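Local coordinates for protein 336aa long hypothetical dTDP-glucose 4,6-dehydratase (Pyrococcus horikoshii, PDB 2HUN) that binds NAD and is probably a dTDP-glucose 4,6-dehydratase of the extended short-chain dehydrogenase/reductase family, at residues A[256-261]-A[265-270]; A[193-198]-A[252-257]. One frame throughout, in Å; residues are numbered along the deposited sequence.

Contact 1: A[256-261]-A[265-270]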
ATOM      1  N   ILE A 256     -18.114  -1.623 -32.268  1.00 35.51           N
ATOM      2  CA  ILE A 256     -17.991  -0.197 -32.549  1.00 33.64           C
ATOM      3  C   ILE A 256     -16.780   0.098 -33.436  1.00 32.45           C
ATOM      4  O   ILE A 256     -16.848   0.943 -34.329  1.00 33.49           O
ATOM      5  CB  ILE A 256     -17.914   0.610 -31.224  1.00 33.11           C
ATOM      6  CG1 ILE A 256     -19.283   0.575 -30.536  1.00 34.08           C
ATOM      7  CG2 ILE A 256     -17.488   2.044 -31.496  1.00 32.30           C
ATOM      8  CD1 ILE A 256     -19.320   1.233 -29.175  1.00 33.95           C
ATOM      9  N   ILE A 257     -15.675  -0.599 -33.197  1.00 32.92           N
ATOM     10  CA  ILE A 257     -14.471  -0.404 -33.999  1.00 32.17           C
ATOM     11  C   ILE A 257     -14.747  -0.750 -35.463  1.00 33.38           C
ATOM     12  O   ILE A 257     -14.367  -0.015 -36.373  1.00 33.62           O
ATOM     13  CB  ILE A 257     -13.308  -1.290 -33.487  1.00 32.01           C
ATOM     14  CG1 ILE A 257     -12.804  -0.757 -32.142  1.00 30.61           C
ATOM     15  CG2 ILE A 257     -12.176  -1.325 -34.518  1.00 30.25           C
ATOM     16  CD1 ILE A 257     -11.714  -1.597 -31.515  1.00 28.76           C
ATOM     17  N   LEU A 258     -15.417  -1.875 -35.685  1.00 35.57           N
ATOM     18  CA  LEU A 258     -15.733  -2.311 -37.040  1.00 37.28           C
ATOM     19  C   LEU A 258     -16.651  -1.317 -37.728  1.00 38.09           C
ATOM     20  O   LEU A 258     -16.428  -0.955 -38.884  1.00 39.58           O
ATOM     21  CB  LEU A 258     -16.374  -3.699 -37.009  1.00 35.99           C
ATOM     22  CG  LEU A 258     -15.466  -4.766 -36.397  1.00 36.95           C
ATOM     23  CD1 LEU A 258     -16.145  -6.117 -36.449  1.00 38.73           C
ATOM     24  CD2 LEU A 258     -14.142  -4.800 -37.148  1.00 38.66           C
ATOM     25  N   ARG A 259     -17.685  -0.876 -37.019  1.00 38.87           N
ATOM     26  CA  ARG A 259     -18.612   0.093 -37.582  1.00 39.70           C
ATOM     27  C   ARG A 259     -17.853   1.341 -38.007  1.00 40.78           C
ATOM     28  O   ARG A 259     -17.996   1.812 -39.134  1.00 40.60           O
ATOM     29  CB  ARG A 259     -19.690   0.470 -36.556  1.00 40.32           C
ATOM     30  CG  ARG A 259     -20.396   1.784 -36.873  1.00 41.48           C
ATOM     31  CD  ARG A 259     -21.638   1.990 -36.015  1.00 42.85           C
ATOM     32  NE  ARG A 259     -21.348   2.126 -34.587  1.00 42.65           N
ATOM     33  CZ  ARG A 259     -20.888   3.237 -34.009  1.00 41.73           C
ATOM     34  NH1 ARG A 259     -20.653   4.327 -34.729  1.00 41.56           N
ATOM     35  NH2 ARG A 259     -20.672   3.257 -32.701  1.00 42.03           N
ATOM     36  N   LEU A 260     -17.030   1.863 -37.101  1.00 42.05           N
ATOM     37  CA  LEU A 260     -16.265   3.076 -37.369  1.00 42.84           C
ATOM     38  C   LEU A 260     -15.190   2.896 -38.427  1.00 42.93           C
ATOM     39  O   LEU A 260     -14.638   3.873 -38.933  1.00 42.76           O
ATOM     40  CB  LEU A 260     -15.661   3.613 -36.066  1.00 43.33           C
ATOM     41  CG  LEU A 260     -16.717   4.119 -35.074  1.00 44.43           C
ATOM     42  CD1 LEU A 260     -16.065   4.514 -33.756  1.00 43.91           C
ATOM     43  CD2 LEU A 260     -17.454   5.304 -35.685  1.00 44.00           C
ATOM     44  N   MET A 261     -14.890   1.644 -38.757  1.00 43.59           N
ATOM     45  CA  MET A 261     -13.907   1.364 -39.791  1.00 44.17           C
ATOM     46  C   MET A 261     -14.677   1.143 -41.093  1.00 46.06           C
ATOM     47  O   MET A 261     -14.143   0.621 -42.073  1.00 45.31           O
ATOM     48  CB  MET A 261     -13.079   0.126 -39.431  1.00 42.86           C
ATOM     49  CG  MET A 261     -11.957   0.402 -38.437  1.00 41.62           C
ATOM     50  SD  MET A 261     -10.951  -1.053 -38.048  1.00 39.52           S
ATOM     51  CE  MET A 261      -9.553  -0.793 -39.136  1.00 43.48           C
ATOM     52  N   GLU A 265     -19.800  -6.815 -39.522  1.00 57.79           N
ATOM     53  CA  GLU A 265     -19.408  -7.628 -38.378  1.00 57.74           C
ATOM     54  C   GLU A 265     -19.051  -9.083 -38.693  1.00 57.49           C
ATOM     55  O   GLU A 265     -18.970  -9.915 -37.787  1.00 57.22           O
ATOM     56  CB  GLU A 265     -20.514  -7.592 -37.319  1.00 57.43           C
ATOM     57  CG  GLU A 265     -20.770  -6.202 -36.718  1.00 58.32           C
ATOM     58  CD  GLU A 265     -21.831  -6.247 -35.642  1.00 58.52           C
ATOM     59  OE1 GLU A 265     -22.453  -7.320 -35.492  1.00 59.93           O
ATOM     60  OE2 GLU A 265     -22.060  -5.235 -34.941  1.00 58.78           O
ATOM     61  N   GLU A 266     -18.820  -9.382 -39.975  1.00 57.86           N
ATOM     62  CA  GLU A 266     -18.474 -10.738 -40.422  1.00 58.17           C
ATOM     63  C   GLU A 266     -17.172 -11.258 -39.820  1.00 57.41           C
ATOM     64  O   GLU A 266     -16.970 -12.466 -39.707  1.00 57.85           O
ATOM     65  CB  GLU A 266     -18.319 -10.775 -41.946  1.00 59.03           C
ATOM     66  CG  GLU A 266     -19.407 -10.071 -42.754  1.00 61.35           C
ATOM     67  CD  GLU A 266     -20.764 -10.738 -42.640  1.00 62.94           C
ATOM     68  OE1 GLU A 266     -21.290 -10.824 -41.508  1.00 63.80           O
ATOM     69  OE2 GLU A 266     -21.308 -11.164 -43.684  1.00 64.45           O
ATOM     70  N   LEU A 267     -16.289 -10.334 -39.456  1.00 56.50           N
ATOM     71  CA  LEU A 267     -14.987 -10.666 -38.886  1.00 55.22           C
ATOM     72  C   LEU A 267     -15.060 -11.191 -37.463  1.00 55.03           C
ATOM     73  O   LEU A 267     -14.100 -11.784 -36.967  1.00 54.04           O
ATOM     74  CB  LEU A 267     -14.079  -9.436 -38.924  1.00 53.69           C
ATOM     75  CG  LEU A 267     -13.572  -9.000 -40.296  1.00 52.97           C
ATOM     76  CD1 LEU A 267     -12.851  -7.664 -40.177  1.00 52.13           C
ATOM     77  CD2 LEU A 267     -12.645 -10.071 -40.848  1.00 52.53           C
ATOM     78  N   ILE A 268     -16.193 -10.974 -36.802  1.00 55.50           N
ATOM     79  CA  ILE A 268     -16.348 -11.443 -35.430  1.00 56.74           C
ATOM     80  C   ILE A 268     -16.494 -12.960 -35.381  1.00 58.20           C
ATOM     81  O   ILE A 268     -17.405 -13.530 -35.985  1.00 58.01           O
ATOM     82  CB  ILE A 268     -17.573 -10.803 -34.735  1.00 56.10           C
ATOM     83  CG1 ILE A 268     -17.406  -9.285 -34.668  1.00 56.26           C
ATOM     84  CG2 ILE A 268     -17.703 -11.341 -33.323  1.00 56.30           C
ATOM     85  CD1 ILE A 268     -18.558  -8.571 -33.978  1.00 54.78           C
ATOM     86  N   GLU A 269     -15.585 -13.604 -34.657  1.00 59.75           N
ATOM     87  CA  GLU A 269     -15.584 -15.052 -34.513  1.00 61.88           C
ATOM     88  C   GLU A 269     -15.676 -15.409 -33.033  1.00 62.99           C
ATOM     89  O   GLU A 269     -14.674 -15.415 -32.311  1.00 63.54           O
ATOM     90  CB  GLU A 269     -14.305 -15.641 -35.115  1.00 62.66           C
ATOM     91  CG  GLU A 269     -14.175 -17.151 -34.965  1.00 63.83           C
ATOM     92  CD  GLU A 269     -14.731 -17.925 -36.147  1.00 64.36           C
ATOM     93  OE1 GLU A 269     -14.979 -17.310 -37.207  1.00 64.60           O
ATOM     94  OE2 GLU A 269     -14.905 -19.155 -36.020  1.00 65.26           O
ATOM     95  N   LEU A 270     -16.894 -15.703 -32.595  1.00 64.28           N
ATOM     96  CA  LEU A 270     -16.992 -16.065 -31.187  1.00 65.68           C
ATOM     97  C   LEU A 270     -16.559 -17.519 -30.960  1.00 66.31           C
ATOM     98  O   LEU A 270     -17.112 -18.457 -31.519  1.00 66.40           O
ATOM     99  CB  LEU A 270     -18.450 -15.890 -30.752  1.00 65.49           C
ATOM    100  CG  LEU A 270     -19.182 -14.779 -31.520  1.00 66.22           C
ATOM    101  CD1 LEU A 270     -20.689 -14.767 -31.244  1.00 66.29           C
ATOM    102  CD2 LEU A 270     -18.675 -13.376 -31.163  1.00 66.47           C
TER
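Leu258 holds CG beside its backbone N (chi1 -60°) with the chain then extended, and Ile268 places CG1 in the same way (chi1 -61°); these torsions turn Leu258 CD1 onto Ile268 CG1, and the two side chains cross obliquely. The contact lies away from the NAD site, in the smaller C-terminal domain of an extended short-chain dehydrogenase/reductase fold, a domain that in this family generally shapes the sugar-nucleotide site. Helix 250-260 leads through a type I beta turn, Glu265 to Ile268, into strand 268-271, which pairs in parallel with strand 205-208. The turn is closed by Ile268 N bonding to Glu265 O at 3.1 Å. Leu258 is the one helical residue that reaches across. Leu258 CD2 lies 4.4 Å from Leu267 CD1 within the turn, while CD1 of Leu258 covers the turn's two ends, Glu265 and Ile268. Ile205 of the neighbouring strand and Ala199 of helix 191-200 also touch Leu258, which is buried. The contact is made by carbon atoms alone and is small, burying 146 Å². Leu258 CD1 packs 4.1 Å from the backbone CA of Glu265 and closer still, 3.8 Å, to CG1 of Ile268.

Contact 2: A[193-198]-A[252-257]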
ATOM      1  N   PRO A 193      -5.973  -1.767 -30.280  1.00 33.11           N
ATOM      2  CA  PRO A 193      -5.004  -1.723 -31.380  1.00 33.13           C
ATOM      3  C   PRO A 193      -5.036  -3.028 -32.180  1.00 33.44           C
ATOM      4  O   PRO A 193      -5.063  -3.016 -33.408  1.00 34.11           O
ATOM      5  CB  PRO A 193      -3.671  -1.530 -30.660  1.00 33.54           C
ATOM      6  CG  PRO A 193      -4.062  -0.755 -29.437  1.00 34.62           C
ATOM      7  CD  PRO A 193      -5.317  -1.481 -28.994  1.00 32.74           C
ATOM      8  N   LYS A 194      -5.028  -4.153 -31.468  1.00 33.74           N
ATOM      9  CA  LYS A 194      -5.060  -5.459 -32.111  1.00 34.14           C
ATOM     10  C   LYS A 194      -6.270  -5.569 -33.032  1.00 35.29           C
ATOM     11  O   LYS A 194      -6.155  -6.035 -34.168  1.00 35.78           O
ATOM     12  CB  LYS A 194      -5.121  -6.568 -31.058  1.00 35.90           C
ATOM     13  CG  LYS A 194      -5.144  -7.977 -31.640  1.00 38.83           C
ATOM     14  CD  LYS A 194      -5.424  -9.037 -30.573  1.00 40.81           C
ATOM     15  CE  LYS A 194      -6.752  -8.775 -29.860  1.00 43.06           C
ATOM     16  NZ  LYS A 194      -7.909  -8.562 -30.799  1.00 44.25           N
ATOM     17  N   THR A 195      -7.429  -5.140 -32.542  1.00 34.38           N
ATOM     18  CA  THR A 195      -8.652  -5.201 -33.332  1.00 34.15           C
ATOM     19  C   THR A 195      -8.557  -4.370 -34.612  1.00 35.00           C
ATOM     20  O   THR A 195      -8.915  -4.846 -35.689  1.00 35.48           O
ATOM     21  CB  THR A 195      -9.871  -4.722 -32.516  1.00 33.62           C
ATOM     22  OG1 THR A 195     -10.023  -5.548 -31.355  1.00 32.00           O
ATOM     23  CG2 THR A 195     -11.143  -4.808 -33.353  1.00 33.58           C
ATOM     24  N   ILE A 196      -8.080  -3.133 -34.498  1.00 34.28           N
ATOM     25  CA  ILE A 196      -7.949  -2.256 -35.659  1.00 33.48           C
ATOM     26  C   ILE A 196      -6.999  -2.861 -36.690  1.00 34.41           C
ATOM     27  O   ILE A 196      -7.332  -2.967 -37.872  1.00 34.01           O
ATOM     28  CB  ILE A 196      -7.412  -0.868 -35.254  1.00 33.88           C
ATOM     29  CG1 ILE A 196      -8.429  -0.153 -34.360  1.00 32.95           C
ATOM     30  CG2 ILE A 196      -7.129  -0.038 -36.497  1.00 33.46           C
ATOM     31  CD1 ILE A 196      -7.885   1.088 -33.698  1.00 33.47           C
ATOM     32  N   ILE A 197      -5.812  -3.249 -36.233  1.00 34.15           N
ATOM     33  CA  ILE A 197      -4.807  -3.846 -37.100  1.00 33.88           C
ATOM     34  C   ILE A 197      -5.333  -5.084 -37.834  1.00 34.87           C
ATOM     35  O   ILE A 197      -5.290  -5.153 -39.066  1.00 34.68           O
ATOM     36  CB  ILE A 197      -3.553  -4.230 -36.284  1.00 34.64           C
ATOM     37  CG1 ILE A 197      -2.832  -2.956 -35.829  1.00 33.87           C
ATOM     38  CG2 ILE A 197      -2.634  -5.120 -37.114  1.00 33.16           C
ATOM     39  CD1 ILE A 197      -1.673  -3.199 -34.885  1.00 32.00           C
ATOM     40  N   ARG A 198      -5.830  -6.056 -37.080  1.00 34.77           N
ATOM     41  CA  ARG A 198      -6.353  -7.278 -37.678  1.00 36.14           C
ATOM     42  C   ARG A 198      -7.510  -7.028 -38.645  1.00 36.62           C
ATOM     43  O   ARG A 198      -7.570  -7.638 -39.709  1.00 37.14           O
ATOM     44  CB  ARG A 198      -6.795  -8.258 -36.588  1.00 35.92           C
ATOM     45  CG  ARG A 198      -5.638  -8.899 -35.825  1.00 37.00           C
ATOM     46  CD  ARG A 198      -6.145  -9.794 -34.694  1.00 38.62           C
ATOM     47  NE  ARG A 198      -6.849 -10.980 -35.183  1.00 38.90           N
ATOM     48  CZ  ARG A 198      -6.248 -12.083 -35.622  1.00 40.34           C
ATOM     49  NH1 ARG A 198      -4.921 -12.165 -35.635  1.00 36.93           N
ATOM     50  NH2 ARG A 198      -6.976 -13.108 -36.050  1.00 38.91           N
ATOM     51  N   GLU A 252     -18.658  -5.328 -27.381  1.00 39.97           N
ATOM     52  CA  GLU A 252     -19.168  -3.982 -27.632  1.00 39.64           C
ATOM     53  C   GLU A 252     -18.097  -3.117 -28.275  1.00 37.90           C
ATOM     54  O   GLU A 252     -18.366  -2.380 -29.228  1.00 36.75           O
ATOM     55  CB  GLU A 252     -19.616  -3.320 -26.327  1.00 40.87           C
ATOM     56  CG  GLU A 252     -21.032  -3.654 -25.896  1.00 43.99           C
ATOM     57  CD  GLU A 252     -21.400  -2.982 -24.584  1.00 44.56           C
ATOM     58  OE1 GLU A 252     -20.731  -3.267 -23.565  1.00 41.88           O
ATOM     59  OE2 GLU A 252     -22.351  -2.169 -24.578  1.00 45.70           O
ATOM     60  N   VAL A 253     -16.884  -3.200 -27.735  1.00 37.37           N
ATOM     61  CA  VAL A 253     -15.762  -2.429 -28.251  1.00 35.40           C
ATOM     62  C   VAL A 253     -15.505  -2.827 -29.699  1.00 35.38           C
ATOM     63  O   VAL A 253     -15.414  -1.972 -30.579  1.00 34.68           O
ATOM     64  CB  VAL A 253     -14.488  -2.667 -27.405  1.00 34.95           C
ATOM     65  CG1 VAL A 253     -13.292  -1.970 -28.040  1.00 33.23           C
ATOM     66  CG2 VAL A 253     -14.708  -2.141 -25.986  1.00 35.79           C
ATOM     67  N   VAL A 254     -15.408  -4.130 -29.943  1.00 36.13           N
ATOM     68  CA  VAL A 254     -15.166  -4.636 -31.289  1.00 36.89           C
ATOM     69  C   VAL A 254     -16.247  -4.211 -32.283  1.00 36.19           C
ATOM     70  O   VAL A 254     -15.933  -3.759 -33.381  1.00 37.03           O
ATOM     71  CB  VAL A 254     -15.041  -6.172 -31.282  1.00 36.57           C
ATOM     72  CG1 VAL A 254     -15.056  -6.708 -32.707  1.00 38.10           C
ATOM     73  CG2 VAL A 254     -13.744  -6.570 -30.589  1.00 34.81           C
ATOM     74  N   LYS A 255     -17.516  -4.341 -31.907  1.00 36.80           N
ATOM     75  CA  LYS A 255     -18.603  -3.944 -32.801  1.00 37.50           C
ATOM     76  C   LYS A 255     -18.503  -2.477 -33.207  1.00 36.75           C
ATOM     77  O   LYS A 255     -18.780  -2.123 -34.352  1.00 38.33           O
ATOM     78  CB  LYS A 255     -19.970  -4.185 -32.147  1.00 40.80           C
ATOM     79  CG  LYS A 255     -20.502  -5.612 -32.280  1.00 43.66           C
ATOM     80  CD  LYS A 255     -21.882  -5.746 -31.639  1.00 46.05           C
ATOM     81  CE  LYS A 255     -22.308  -7.201 -31.525  1.00 47.22           C
ATOM     82  NZ  LYS A 255     -23.644  -7.335 -30.879  1.00 49.04           N
ATOM     83  N   ILE A 256     -18.114  -1.623 -32.268  1.00 35.51           N
ATOM     84  CA  ILE A 256     -17.991  -0.197 -32.549  1.00 33.64           C
ATOM     85  C   ILE A 256     -16.780   0.098 -33.436  1.00 32.45           C
ATOM     86  O   ILE A 256     -16.848   0.943 -34.329  1.00 33.49           O
ATOM     87  CB  ILE A 256     -17.914   0.610 -31.224  1.00 33.11           C
ATOM     88  CG1 ILE A 256     -19.283   0.575 -30.536  1.00 34.08           C
ATOM     89  CG2 ILE A 256     -17.488   2.044 -31.496  1.00 32.30           C
ATOM     90  CD1 ILE A 256     -19.320   1.233 -29.175  1.00 33.95           C
ATOM     91  N   ILE A 257     -15.675  -0.599 -33.197  1.00 32.92           N
ATOM     92  CA  ILE A 257     -14.471  -0.404 -33.999  1.00 32.17           C
ATOM     93  C   ILE A 257     -14.747  -0.750 -35.463  1.00 33.38           C
ATOM     94  O   ILE A 257     -14.367  -0.015 -36.373  1.00 33.62           O
ATOM     95  CB  ILE A 257     -13.308  -1.290 -33.487  1.00 32.01           C
ATOM     96  CG1 ILE A 257     -12.804  -0.757 -32.142  1.00 30.61           C
ATOM     97  CG2 ILE A 257     -12.176  -1.325 -34.518  1.00 30.25           C
ATOM     98  CD1 ILE A 257     -11.714  -1.597 -31.515  1.00 28.76           C
TER
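Thr195 and Ile257 form the centre of a buried helix-helix packing in the smaller C-terminal domain, where helices 191-200 and 250-260 run in broadly the same direction. The axes of segments 193-198 and 252-257 approach to 10.2 Å with a crossing angle of -38°. Thr195 points its CB at the other helix and splits its branches between two tasks. With chi1 at -59°, OG1 stands beside the backbone N and is hydrogen-bonded to Leu191 O one turn back in its own helix, so the buried hydroxyl is satisfied; toward the other helix Thr195 OG1 makes a packing contact, 3.9 Å from Val254 CG2. The methyl of Thr195, anti to the backbone N, faces both methyls of Ile257 at once: Thr195 CG2 is 3.7 Å from Ile257 CD1 and 3.8 Å from Ile257 CG2. Ile257 can offer both because CG1 lies beside its backbone N (chi1 -71°) and carries CD1 outward in an extended chain, while CG2 takes the position anti to that N. The side chains of Thr195 and Ile257 cross at a slant, whereas Ile196 meets Ile257 at about a right angle. Ile192 of helix 191-200 touches Ile257 too, and Ile205 of strand 205-208 lies against both Thr195 and Val254. An alanine in place of Ile257 would probably open a gap between the helices, with the Thr195 methyl and the Ile196 chain losing their main support from helix 250-260. On the Ile196 side, CG1 rests 3.9 Å from Ile257 CG2.

How the contacts relate
Contacts 1 and 2 share helix 250-260 and have centres 7 Å apart in the C-terminal domain. Helix 191-200 comes first in the chain, then strand 205-208; helix 250-260 and strand 268-271 follow. Segments 252-257 and 256-261 overlap at Ile256 and Ile257. Ile257 packs mainly on helix 191-200, whereas Leu258 spans from Ala199 of that helix to Ile205 and the turn. The two contacts also touch directly, Ile268 CG1 lying 4.0 Å from Val254 CG1. Together they join two helices to a two-stranded sheet in one apolar cluster. Contact 1 lies away from the annotated sites; contact 2 is nearer, the Ile196 side chain about 11 Å from that of NAD-binding Phe14.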